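Local coordinates for protein GH3 beta-N-acetylglucosaminidase (Paenibacillaceae, PDB 6K5J) that hydrolyses terminal beta-linked N-acetylglucosamine units from glycans or amino-sugar oligomers, as a beta-N-acetylglucosaminidase of glycoside hydrolase family 3, at residues Arg485-Ile490 and Gly525-Pro530; Thr498-Tyr503 and Ile521-Thr526; Asp310-Ala315 and Gly319-Glu324; Glu283-Ala288 and Lys306-Ala311; Asp423-Thr428 and Gln442-Gln447. All coordinates share one frame; numbering follows the deposited sequence.

How the interactions relate
From the N terminus, interaction 4 comes first: helices 281-291 and 302-317 pair up and close the excursion through strand 296-298. Interaction 3 follows on the stretch where interaction 4 ends (Asp310 and Ala311 are common to both), and seals the short turn into helix 323-339. The segments of both contacts fall within the family 3 N-terminal domain. Across the molecule, interaction 5 closes the connection from edge strand 424-430 to helix 435-447. Interaction 2 opens inside the loop closed by interaction 1, and both end on the same stretch, sharing Gly525 and Thr526; they bind the loop after helix 507-517 to strand 499-501 and residues 485-490. Interactions 2 and 5 reach the same six-stranded sheet.

Interaction 1. Residues Arg485-Ile490 and Gly525-Pro530; sequences RNPFDI and GTLPAP
This is a mostly apolar loop-to-loop contact in which Pro487 and Phe488, just past strand 478-483, meet Leu527, Ala529 and Pro530 of the segment that follows helix 507-517. Leu527 reaches in with one branch: CG stands anti to the backbone N (chi1 179°), and CD1 lies 4.0 Å from Pro487 CB and just as far from Pro487 CG, the two side chains crossing obliquely with CD1 against the CB-CG side of the proline. Beside it, the methyl of Ala529 meets the Phe488 ring at its edge and in its plane, Ala529 CB lying 3.9 Å from Phe488 CZ. The backbone oxygen Pro530 O comes in at a slant, 3.3 Å from Phe488 CE1. One face of the ring is covered by its own neighbour, with Pro487 CG 3.8 Å above the plane of Phe488 and shifted toward the rim, so the proline serves both the leucine and the phenylalanine. No hydrogen bond spans the two segments. With an alanine in place of Phe488 the ring is gone, which would probably open a gap between Pro487 and Ala529 and leave the Ala529 methyl without the ring it meets. Around the contact, Met103 of helix 102-108 packs on Pro487, Pro528 and Ala529, Asn141 touches Phe488, and Ala501 of strand 499-501 lies against Pro487, placing the junction between the six-stranded sheet and the N-terminal domain.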
# COMPACT_ATOMS: atom_id res chain seq x y z
N ARG A 485 -10.19 9.80 0.10
CA ARG A 485 -9.59 8.60 -0.46
C ARG A 485 -9.70 8.68 -1.99
O ARG A 485 -9.10 9.58 -2.58
CB ARG A 485 -10.20 7.33 0.13
CG ARG A 485 -9.30 6.12 -0.16
CD ARG A 485 -9.42 4.97 0.84
NE ARG A 485 -8.53 3.89 0.41
CZ ARG A 485 -7.84 3.09 1.23
NH1 ARG A 485 -7.94 3.22 2.54
NH2 ARG A 485 -7.05 2.15 0.71
N ASN A 486 -10.43 7.77 -2.64
CA ASN A 486 -10.42 7.80 -4.11
C ASN A 486 -11.04 9.10 -4.60
O ASN A 486 -12.09 9.52 -4.10
CB ASN A 486 -11.19 6.61 -4.70
CG ASN A 486 -10.45 5.29 -4.54
OD1 ASN A 486 -9.34 5.24 -4.00
ND2 ASN A 486 -11.06 4.21 -5.00
N PRO A 487 -10.44 9.76 -5.60
CA PRO A 487 -11.01 11.01 -6.12
C PRO A 487 -12.22 10.78 -7.00
O PRO A 487 -12.90 11.75 -7.36
CB PRO A 487 -9.86 11.61 -6.93
CG PRO A 487 -9.13 10.39 -7.46
CD PRO A 487 -9.20 9.38 -6.31
N PHE A 488 -12.54 9.53 -7.33
CA PHE A 488 -13.63 9.20 -8.24
C PHE A 488 -15.00 9.35 -7.59
O PHE A 488 -16.02 9.15 -8.27
CB PHE A 488 -13.40 7.78 -8.78
CG PHE A 488 -11.96 7.52 -9.15
CD1 PHE A 488 -11.33 8.30 -10.12
CD2 PHE A 488 -11.21 6.55 -8.50
CE1 PHE A 488 -9.99 8.09 -10.46
CE2 PHE A 488 -9.87 6.33 -8.84
CZ PHE A 488 -9.26 7.10 -9.80
N ASP A 489 -15.04 9.71 -6.30
CA ASP A 489 -16.30 10.04 -5.64
C ASP A 489 -17.12 11.04 -6.44
O ASP A 489 -18.36 10.98 -6.44
CB ASP A 489 -16.03 10.62 -4.24
CG ASP A 489 -15.65 9.56 -3.23
OD1 ASP A 489 -15.53 8.38 -3.61
OD2 ASP A 489 -15.46 9.92 -2.05
N ILE A 490 -16.45 11.98 -7.11
CA ILE A 490 -17.16 13.03 -7.86
C ILE A 490 -18.11 12.42 -8.88
O ILE A 490 -19.12 13.03 -9.23
CB ILE A 490 -16.16 13.99 -8.53
CG1 ILE A 490 -16.88 15.19 -9.15
CG2 ILE A 490 -15.33 13.27 -9.59
CD1 ILE A 490 -15.94 16.22 -9.75
N GLY A 525 -2.43 20.88 -7.47
CA GLY A 525 -2.45 19.49 -7.87
C GLY A 525 -3.15 19.30 -9.19
O GLY A 525 -3.98 20.11 -9.62
N THR A 526 -2.82 18.20 -9.86
CA THR A 526 -3.45 17.81 -11.11
C THR A 526 -3.98 16.39 -10.96
O THR A 526 -3.22 15.50 -10.56
CB THR A 526 -2.45 17.89 -12.27
OG1 THR A 526 -2.15 19.27 -12.54
CG2 THR A 526 -3.03 17.24 -13.53
N LEU A 527 -5.25 16.17 -11.27
CA LEU A 527 -5.83 14.84 -11.17
C LEU A 527 -4.98 13.82 -11.94
O LEU A 527 -4.82 13.96 -13.16
CB LEU A 527 -7.25 14.85 -11.71
CG LEU A 527 -7.99 13.52 -11.70
CD1 LEU A 527 -8.36 13.12 -10.29
CD2 LEU A 527 -9.24 13.61 -12.60
N PRO A 528 -4.39 12.82 -11.27
CA PRO A 528 -3.42 11.95 -11.94
C PRO A 528 -4.00 10.67 -12.54
O PRO A 528 -3.24 9.92 -13.16
CB PRO A 528 -2.46 11.61 -10.79
CG PRO A 528 -3.38 11.51 -9.60
CD PRO A 528 -4.44 12.58 -9.81
N ALA A 529 -5.29 10.41 -12.39
CA ALA A 529 -5.93 9.22 -12.92
C ALA A 529 -7.31 9.59 -13.45
O ALA A 529 -7.93 10.53 -12.93
CB ALA A 529 -6.06 8.11 -11.86
N PRO A 530 -7.81 8.89 -14.46
CA PRO A 530 -9.00 9.37 -15.17
C PRO A 530 -10.30 9.05 -14.44
O PRO A 530 -10.42 8.05 -13.73
CB PRO A 530 -8.93 8.62 -16.51
CG PRO A 530 -8.22 7.33 -16.17
CD PRO A 530 -7.19 7.73 -15.14

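Interaction 2. Residues Thr498-Tyr503 and Ile521-Thr526; sequences TFFAAY and IAVQGT
Phe500 and Val523 make the apolar half of this contact, and the phenylalanine is the side chain to follow. It leaves strand 499-501 with CB still 6.3 Å from Val523 CG1. CG lies anti to the carbonyl carbon (chi1 -67°), which swings the ring so that one edge comes within reach of Val523, Phe500 CG itself standing 5.6 Å from Val523 CG1. That edge then closes in: Phe500 CD2 is 4.2 Å from Val523 CG1 and CE2 is at 4.0 Å, before the ring turns away again at Phe500 CZ, 5.3 Å from Val523 CG1. The methyl lies at the ring edge, near its plane, and the two side chains cross at about a right angle. Val523 was modelled in two conformers, so this meeting describes one of them. Val516 and Leu517 of helix 507-517 and Ile480 of strand 478-483 also touch Phe500, and Phe382 forms an edge-to-face pair with it. Further along, Tyr503 OH comes to 4.1 Å from Thr526 O, a loose approach; the hydroxyl is hydrogen-bonded to Thr374 OG1. The Ala501 methyl rests over one face of the Tyr503 ring. Strand 499-501, parallel to 478-483 and antiparallel to 374-377, flanked by helix 507-517 and its trailing loop, fits the layered alpha/beta second domain known in many family 3 glycoside hydrolases.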
# COMPACT_ATOMS: atom_id res chain seq x y z
N THR A 498 -18.72 22.09 -5.72
CA THR A 498 -17.30 22.30 -5.43
C THR A 498 -16.73 21.01 -4.89
O THR A 498 -17.19 20.52 -3.85
CB THR A 498 -17.11 23.43 -4.40
OG1 THR A 498 -17.82 24.59 -4.83
CG2 THR A 498 -15.63 23.77 -4.24
N PHE A 499 -15.74 20.45 -5.59
CA PHE A 499 -15.18 19.15 -5.24
C PHE A 499 -13.66 19.21 -5.31
O PHE A 499 -13.09 19.55 -6.36
CB PHE A 499 -15.71 18.05 -6.18
CG PHE A 499 -15.23 16.66 -5.82
CD1 PHE A 499 -14.02 16.19 -6.30
CD2 PHE A 499 -16.00 15.84 -5.00
CE1 PHE A 499 -13.56 14.91 -5.96
CE2 PHE A 499 -15.57 14.56 -4.67
CZ PHE A 499 -14.33 14.09 -5.16
N PHE A 500 -13.01 18.84 -4.21
CA PHE A 500 -11.56 18.74 -4.12
C PHE A 500 -11.16 17.28 -3.96
O PHE A 500 -11.93 16.46 -3.45
CB PHE A 500 -11.02 19.51 -2.90
CG PHE A 500 -11.18 21.00 -3.00
CD1 PHE A 500 -12.35 21.62 -2.54
CD2 PHE A 500 -10.15 21.80 -3.52
CE1 PHE A 500 -12.50 22.99 -2.61
CE2 PHE A 500 -10.31 23.17 -3.60
CZ PHE A 500 -11.48 23.77 -3.14
N ALA A 501 -9.92 16.96 -4.35
CA ALA A 501 -9.33 15.66 -4.06
C ALA A 501 -8.09 15.85 -3.20
O ALA A 501 -7.20 16.63 -3.55
CB ALA A 501 -8.98 14.88 -5.34
N ALA A 502 -8.02 15.12 -2.09
CA ALA A 502 -6.82 15.04 -1.28
C ALA A 502 -6.13 13.69 -1.33
O ALA A 502 -4.98 13.58 -0.87
CB ALA A 502 -7.13 15.39 0.19
N TYR A 503 -6.79 12.65 -1.85
CA TYR A 503 -6.24 11.32 -2.11
C TYR A 503 -5.89 10.54 -0.85
O TYR A 503 -5.38 9.41 -0.95
CB TYR A 503 -5.01 11.38 -3.03
CG TYR A 503 -5.24 12.26 -4.24
CD1 TYR A 503 -5.94 11.79 -5.34
CD2 TYR A 503 -4.80 13.59 -4.26
CE1 TYR A 503 -6.17 12.59 -6.45
CE2 TYR A 503 -5.04 14.40 -5.36
CZ TYR A 503 -5.72 13.89 -6.45
OH TYR A 503 -5.96 14.69 -7.56
N ILE A 521 -3.22 28.99 0.60
CA ILE A 521 -2.43 28.53 -0.54
C ILE A 521 -3.36 28.29 -1.71
O ILE A 521 -4.57 28.09 -1.56
CB ILE A 521 -1.61 27.26 -0.23
CG1 ILE A 521 -2.55 26.06 0.05
CG2 ILE A 521 -0.68 27.48 0.98
CD1 ILE A 521 -1.77 24.75 0.43
N ALA A 522 -2.79 28.33 -2.91
CA ALA A 522 -3.53 28.03 -4.12
C ALA A 522 -3.47 26.53 -4.40
O ALA A 522 -2.56 25.83 -3.95
CB ALA A 522 -2.96 28.80 -5.31
N VAL A 523 -4.44 26.05 -5.17
CA VAL A 523 -4.41 24.65 -5.58
C VAL A 523 -3.37 24.48 -6.68
O VAL A 523 -3.30 25.27 -7.63
CB VAL A 523 -5.80 24.17 -6.05
CG1 VAL A 523 -6.51 23.44 -4.91
CG2 VAL A 523 -6.63 25.31 -6.57
N GLN A 524 -2.53 23.47 -6.52
CA GLN A 524 -1.52 23.16 -7.53
C GLN A 524 -1.64 21.74 -8.08
O GLN A 524 -0.99 21.44 -9.09
CB GLN A 524 -0.11 23.33 -6.95
CG GLN A 524 0.26 24.76 -6.50
CD GLN A 524 1.67 24.83 -5.94
OE1 GLN A 524 1.87 24.98 -4.73
NE2 GLN A 524 2.66 24.70 -6.81
N GLY A 525 -2.43 20.88 -7.47
CA GLY A 525 -2.45 19.49 -7.87
C GLY A 525 -3.15 19.30 -9.19
O GLY A 525 -3.98 20.11 -9.62
N THR A 526 -2.82 18.20 -9.86
CA THR A 526 -3.45 17.81 -11.11
C THR A 526 -3.98 16.39 -10.96
O THR A 526 -3.22 15.50 -10.56
CB THR A 526 -2.45 17.89 -12.27
OG1 THR A 526 -2.15 19.27 -12.54
CG2 THR A 526 -3.03 17.24 -13.53

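Interaction 3. Residues Asp310-Ala315 and Gly319-Glu324; sequences DALLAA and GRISEE
Ile321 lays the end of its chain alongside the methyl of Ala315: CG1 sits anti to the carbonyl carbon (chi1 -63°), putting Ile321 CD1 3.9 Å from Ala315 CB. The same CD1 carries on to Leu312 CD2 at 4.3 Å, so the isoleucine reaches across one turn of helix 302-317. Arg320 turns its stem toward the helix as well, with Arg320 CB 4.2 Å from Ala315 CB. Farther out its chain bends at chi3, and NH2 makes a salt bridge with Glu283 OE1 of helix 281-291. A Schellman motif closes helix 302-317: Gly319 has positive phi, and Arg320 N gives the wide bond back to Ala315 O. That donor comes from nearly straight ahead of the carbonyl, Arg320 N lying 2.8 Å from Ala315 O, although its N-H is bent (131°). Ile321 N adds a second donor to the same oxygen, 3.2 Å from Ala315 O and well above the carbonyl plane, with a straighter N-H (160°). One step later Ser322 is the N-cap of helix 323-339, its OG hydrogen-bonded to Arg325 N. Val289 of helix 281-291 and Val17 of helix 13-19 also pack on Leu312.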
# COMPACT_ATOMS: atom_id res chain seq x y z
N ASP A 310 5.75 -27.77 4.00
CA ASP A 310 5.65 -29.21 3.79
C ASP A 310 5.46 -29.55 2.32
O ASP A 310 6.06 -30.50 1.81
CB ASP A 310 4.48 -29.79 4.61
CG ASP A 310 4.80 -29.94 6.09
OD1 ASP A 310 5.99 -29.98 6.45
OD2 ASP A 310 3.85 -30.01 6.89
N ALA A 311 4.60 -28.80 1.62
CA ALA A 311 4.36 -29.08 0.22
C ALA A 311 5.60 -28.84 -0.63
O ALA A 311 5.88 -29.60 -1.57
CB ALA A 311 3.18 -28.24 -0.28
N LEU A 312 6.36 -27.78 -0.32
CA LEU A 312 7.58 -27.50 -1.08
C LEU A 312 8.62 -28.59 -0.88
O LEU A 312 9.24 -29.06 -1.83
CB LEU A 312 8.15 -26.14 -0.69
CG LEU A 312 7.39 -24.92 -1.23
CD1 LEU A 312 7.87 -23.64 -0.55
CD2 LEU A 312 7.54 -24.83 -2.74
N LEU A 313 8.81 -29.01 0.38
CA LEU A 313 9.74 -30.10 0.65
C LEU A 313 9.30 -31.38 -0.05
O LEU A 313 10.12 -32.07 -0.68
CB LEU A 313 9.85 -30.32 2.16
CG LEU A 313 10.90 -31.35 2.57
CD1 LEU A 313 12.30 -30.87 2.21
CD2 LEU A 313 10.80 -31.67 4.06
N ALA A 314 8.01 -31.72 0.03
CA ALA A 314 7.53 -32.95 -0.60
C ALA A 314 7.71 -32.90 -2.11
O ALA A 314 8.00 -33.93 -2.74
CB ALA A 314 6.06 -33.18 -0.25
N ALA A 315 7.55 -31.72 -2.71
CA ALA A 315 7.72 -31.58 -4.16
C ALA A 315 9.16 -31.83 -4.58
O ALA A 315 9.41 -32.42 -5.64
CB ALA A 315 7.25 -30.20 -4.61
N GLY A 319 10.59 -35.35 -6.73
CA GLY A 319 11.13 -35.07 -8.04
C GLY A 319 10.35 -34.06 -8.86
O GLY A 319 10.65 -33.90 -10.05
N ARG A 320 9.35 -33.39 -8.28
CA ARG A 320 8.58 -32.41 -9.03
C ARG A 320 9.32 -31.10 -9.22
O ARG A 320 9.14 -30.43 -10.24
CB ARG A 320 7.25 -32.12 -8.34
CG ARG A 320 6.21 -33.21 -8.47
CD ARG A 320 4.92 -32.78 -7.74
NE ARG A 320 4.35 -31.58 -8.36
CZ ARG A 320 3.37 -30.86 -7.83
NH1 ARG A 320 2.86 -31.19 -6.65
NH2 ARG A 320 2.90 -29.79 -8.47
N ILE A 321 10.11 -30.70 -8.23
CA ILE A 321 10.97 -29.51 -8.31
C ILE A 321 12.41 -29.98 -8.20
O ILE A 321 12.75 -30.75 -7.29
CB ILE A 321 10.63 -28.48 -7.21
CG1 ILE A 321 9.19 -27.96 -7.39
CG2 ILE A 321 11.64 -27.34 -7.23
CD1 ILE A 321 8.72 -27.03 -6.23
N SER A 322 13.24 -29.53 -9.13
CA SER A 322 14.61 -29.99 -9.27
C SER A 322 15.56 -29.31 -8.29
O SER A 322 15.26 -28.25 -7.73
CB SER A 322 15.11 -29.76 -10.71
OG SER A 322 15.50 -28.41 -10.91
N GLU A 323 16.72 -29.93 -8.12
CA GLU A 323 17.74 -29.40 -7.23
C GLU A 323 18.25 -28.05 -7.72
O GLU A 323 18.41 -27.11 -6.93
CB GLU A 323 18.89 -30.39 -7.11
CG GLU A 323 20.10 -29.84 -6.35
CD GLU A 323 21.15 -30.91 -6.07
OE1 GLU A 323 21.04 -32.02 -6.64
OE2 GLU A 323 22.08 -30.64 -5.28
N GLU A 324 18.54 -27.94 -9.03
CA GLU A 324 18.97 -26.66 -9.58
C GLU A 324 17.92 -25.58 -9.36
O GLU A 324 18.25 -24.44 -9.01
CB GLU A 324 19.29 -26.81 -11.07
CG GLU A 324 19.77 -25.52 -11.77
CD GLU A 324 18.64 -24.58 -12.20
OE1 GLU A 324 17.53 -25.05 -12.53
OE2 GLU A 324 18.88 -23.36 -12.21

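Interaction 4. Residues Glu283-Ala288 and Lys306-Ala311; sequences EGAVQA and KAALDA
Ala285 and Ala308 meet methyl to methyl, with Ala285 CB 3.7 Å from Ala308 CB. The Ala285 methyl also comes 4.0 Å from Ala308 CA, so it settles onto the backbone of the opposite helix as well as onto its side chain. One turn further along helix 302-317, Ala311 receives Val286, the residue after Ala285 on the other helix. Val286 CG2 lies anti to the carbonyl carbon while CG1 is anti to the backbone N (chi1 174°), and this splits the two branches between different neighbours: CG2 goes to Ala311, CG1 to Ala315 and the guanidinium end of Arg320. Val286 CG2 stands 3.8 Å from Ala311 CB and 3.4 Å from Ala311 O. That oxygen is occupied within its own helix, since Ala315 N donates to it, so the valine methyl rests against a carbonyl already satisfied. Small residues let the backbones draw close: the CA atoms of Ala285 and Ala308 are 5.5 Å apart. Outside this first shell, strand 296-298, which lies between the two helices in the chain, packs against both. Ile296 touches Ala285 and Ala288, and Val298 touches Ala308, as expected of neighbouring outer helices of a TIM-barrel-like domain. Farther out, Lys306 forms a salt bridge with Asp41. Between these two segments the contact is apolar and probably depends on close fit and the exclusion of water, while the directional link nearby is the salt bridge from Glu283 to Arg320, just past helix 302-317.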
# COMPACT_ATOMS: atom_id res chain seq x y z
N GLU A 283 -0.38 -26.42 -2.47
CA GLU A 283 -0.18 -26.64 -3.89
C GLU A 283 0.05 -25.33 -4.63
O GLU A 283 0.76 -25.31 -5.64
CB GLU A 283 -1.37 -27.42 -4.46
CG GLU A 283 -1.30 -27.74 -5.95
CD GLU A 283 -0.17 -28.70 -6.33
OE1 GLU A 283 0.34 -28.57 -7.47
OE2 GLU A 283 0.20 -29.59 -5.53
N GLY A 284 -0.52 -24.23 -4.14
CA GLY A 284 -0.15 -22.93 -4.70
C GLY A 284 1.31 -22.61 -4.49
O GLY A 284 1.97 -22.07 -5.39
N ALA A 285 1.85 -22.94 -3.31
CA ALA A 285 3.27 -22.73 -3.05
C ALA A 285 4.12 -23.48 -4.08
O ALA A 285 5.04 -22.91 -4.67
CB ALA A 285 3.61 -23.19 -1.64
N VAL A 286 3.83 -24.77 -4.27
CA VAL A 286 4.57 -25.58 -5.24
C VAL A 286 4.44 -24.99 -6.63
O VAL A 286 5.42 -24.84 -7.36
CB VAL A 286 4.09 -27.04 -5.19
CG1 VAL A 286 4.75 -27.87 -6.29
CG2 VAL A 286 4.35 -27.63 -3.82
N GLN A 287 3.21 -24.64 -7.02
CA GLN A 287 3.00 -24.13 -8.37
C GLN A 287 3.65 -22.77 -8.58
O GLN A 287 4.09 -22.46 -9.69
CB GLN A 287 1.51 -24.07 -8.67
CG GLN A 287 0.94 -25.39 -9.15
CD GLN A 287 -0.56 -25.34 -9.29
OE1 GLN A 287 -1.29 -25.95 -8.51
NE2 GLN A 287 -1.03 -24.62 -10.29
N ALA A 288 3.72 -21.95 -7.52
CA ALA A 288 4.40 -20.66 -7.63
C ALA A 288 5.90 -20.83 -7.89
O ALA A 288 6.47 -20.13 -8.73
CB ALA A 288 4.17 -19.85 -6.36
N LYS A 306 2.96 -23.78 7.50
CA LYS A 306 3.52 -25.13 7.55
C LYS A 306 3.08 -25.97 6.35
O LYS A 306 3.85 -26.80 5.86
CB LYS A 306 3.12 -25.82 8.86
CG LYS A 306 4.07 -26.94 9.30
CD LYS A 306 5.29 -26.38 10.03
CE LYS A 306 6.11 -27.47 10.71
NZ LYS A 306 7.14 -28.09 9.82
N ALA A 307 1.85 -25.76 5.86
CA ALA A 307 1.41 -26.50 4.69
C ALA A 307 2.26 -26.16 3.47
O ALA A 307 2.64 -27.06 2.70
CB ALA A 307 -0.07 -26.22 4.41
N ALA A 308 2.57 -24.87 3.27
CA ALA A 308 3.44 -24.48 2.16
C ALA A 308 4.83 -25.08 2.31
O ALA A 308 5.39 -25.62 1.35
CB ALA A 308 3.54 -22.95 2.10
N LEU A 309 5.40 -25.00 3.51
CA LEU A 309 6.73 -25.55 3.75
C LEU A 309 6.76 -27.05 3.49
O LEU A 309 7.69 -27.57 2.85
CB LEU A 309 7.17 -25.25 5.18
CG LEU A 309 7.66 -23.84 5.52
CD1 LEU A 309 7.49 -23.53 7.02
CD2 LEU A 309 9.11 -23.65 5.09
N ASP A 310 5.75 -27.77 4.00
CA ASP A 310 5.65 -29.21 3.79
C ASP A 310 5.46 -29.55 2.32
O ASP A 310 6.06 -30.50 1.81
CB ASP A 310 4.48 -29.79 4.61
CG ASP A 310 4.80 -29.94 6.09
OD1 ASP A 310 5.99 -29.98 6.45
OD2 ASP A 310 3.85 -30.01 6.89
N ALA A 311 4.60 -28.80 1.62
CA ALA A 311 4.36 -29.08 0.22
C ALA A 311 5.60 -28.84 -0.63
O ALA A 311 5.88 -29.60 -1.57
CB ALA A 311 3.18 -28.24 -0.28

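Interaction 5. Residues Asp423-Thr428 and Gln442-Gln447; sequences DVNEQT and QELSGQ
Leu444 spreads its two methyls over Gln427 and Asn425, every other residue along one side of strand 424-430. The first torsion, chi1 -76°, sets its CG anti to the carbonyl carbon and carries the branch point toward the strand. Leu444 CD1 lies 3.6 Å from Gln427 CG and 3.8 Å from Gln427 CD, so it rests against the aliphatic stem and the amide carbon. Its other branch turns to the asparagine, with Leu444 CD2 3.9 Å from Asn425 ND2. The leucine crosses each of the two polar side chains at about a right angle. These two side chains are joined to each other, too: bent at chi2 (-68°), Gln427 brings NE2 2.9 Å from Asn425 OD1. The bond is nearly straight (163°), the nitrogen lying in the carbonyl plane on a lone pair of the asparagine. Edge strand 424-430, helix 435-447 and strand 450-455 form a parallel beta-alpha-beta crossover, strand 390-396 lying between the two strands in the sheet, and Leu444 is one of the points where the helix leans on the first strand. An alanine here in place of Gln427 lacks everything beyond CB, which would probably leave Asn425 OD1 without this donor, its amide freer to turn, and Leu444 CD1 facing a gap. His440 and Ile441 of the same helix also touch Gln427, and Ile448, just after it, touches Asn425.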
# COMPACT_ATOMS: atom_id res chain seq x y z
N ASP A 423 -14.22 28.58 13.66
CA ASP A 423 -15.23 28.10 14.59
C ASP A 423 -15.84 26.85 13.97
O ASP A 423 -16.72 26.94 13.11
CB ASP A 423 -16.26 29.19 14.85
CG ASP A 423 -17.42 28.73 15.72
OD1 ASP A 423 -17.33 27.68 16.37
OD2 ASP A 423 -18.43 29.46 15.75
N VAL A 424 -15.38 25.68 14.41
CA VAL A 424 -15.63 24.43 13.71
C VAL A 424 -16.48 23.52 14.59
O VAL A 424 -16.17 23.31 15.76
CB VAL A 424 -14.31 23.74 13.32
CG1 VAL A 424 -14.57 22.36 12.76
CG2 VAL A 424 -13.53 24.61 12.32
N ASN A 425 -17.54 22.97 14.01
CA ASN A 425 -18.25 21.83 14.57
C ASN A 425 -17.88 20.63 13.70
O ASN A 425 -18.40 20.49 12.59
CB ASN A 425 -19.75 22.09 14.57
CG ASN A 425 -20.54 20.99 15.26
OD1 ASN A 425 -20.05 19.88 15.43
ND2 ASN A 425 -21.77 21.31 15.67
N GLU A 426 -16.99 19.76 14.20
CA GLU A 426 -16.61 18.55 13.46
C GLU A 426 -17.39 17.35 13.97
O GLU A 426 -17.24 16.94 15.12
CB GLU A 426 -15.11 18.27 13.56
CG GLU A 426 -14.70 17.12 12.64
CD GLU A 426 -13.20 17.08 12.40
OE1 GLU A 426 -12.44 16.96 13.38
OE2 GLU A 426 -12.78 17.18 11.22
N GLN A 427 -18.19 16.76 13.08
CA GLN A 427 -19.01 15.59 13.38
C GLN A 427 -18.42 14.37 12.69
O GLN A 427 -18.28 14.36 11.46
CB GLN A 427 -20.45 15.82 12.92
CG GLN A 427 -21.18 16.90 13.71
CD GLN A 427 -21.45 16.47 15.14
OE1 GLN A 427 -21.77 15.31 15.40
NE2 GLN A 427 -21.30 17.40 16.08
N THR A 428 -18.08 13.35 13.47
CA THR A 428 -17.55 12.12 12.91
C THR A 428 -18.68 11.15 12.61
O THR A 428 -19.52 10.88 13.47
CB THR A 428 -16.55 11.47 13.86
OG1 THR A 428 -15.46 12.36 14.08
CG2 THR A 428 -16.02 10.15 13.28
N GLN A 442 -28.00 16.27 8.60
CA GLN A 442 -28.99 17.10 7.92
C GLN A 442 -29.55 18.17 8.85
O GLN A 442 -29.79 19.31 8.44
CB GLN A 442 -30.12 16.23 7.36
CG GLN A 442 -29.64 15.19 6.35
CD GLN A 442 -30.47 15.15 5.09
OE1 GLN A 442 -30.91 16.19 4.59
NE2 GLN A 442 -30.68 13.95 4.56
N GLU A 443 -29.72 17.83 10.13
CA GLU A 443 -30.23 18.79 11.10
C GLU A 443 -29.22 19.91 11.35
O GLU A 443 -29.57 21.09 11.33
CB GLU A 443 -30.59 18.09 12.40
CG GLU A 443 -31.36 18.95 13.39
CD GLU A 443 -31.02 18.64 14.83
OE1 GLU A 443 -30.07 19.25 15.37
OE2 GLU A 443 -31.71 17.79 15.43
N LEU A 444 -27.96 19.54 11.61
CA LEU A 444 -26.95 20.56 11.88
C LEU A 444 -26.72 21.46 10.68
O LEU A 444 -26.37 22.64 10.84
CB LEU A 444 -25.64 19.90 12.32
CG LEU A 444 -25.62 19.37 13.75
CD1 LEU A 444 -24.47 18.39 13.94
CD2 LEU A 444 -25.52 20.52 14.74
N SER A 445 -26.93 20.95 9.46
CA SER A 445 -26.78 21.77 8.27
C SER A 445 -27.87 22.83 8.17
O SER A 445 -27.69 23.82 7.46
CB SER A 445 -26.78 20.90 7.01
OG SER A 445 -28.06 20.34 6.76
N GLY A 446 -29.00 22.63 8.86
CA GLY A 446 -29.98 23.70 8.96
C GLY A 446 -29.57 24.80 9.90
O GLY A 446 -30.09 25.92 9.81
N GLN A 447 -28.63 24.53 10.80
CA GLN A 447 -28.15 25.53 11.74
C GLN A 447 -26.80 26.11 11.37
O GLN A 447 -26.47 27.21 11.82
CB GLN A 447 -28.08 24.94 13.15
CG GLN A 447 -29.31 24.10 13.52
CD GLN A 447 -29.09 23.26 14.76
OE1 GLN A 447 -28.19 23.53 15.56
NE2 GLN A 447 -29.92 22.23 14.93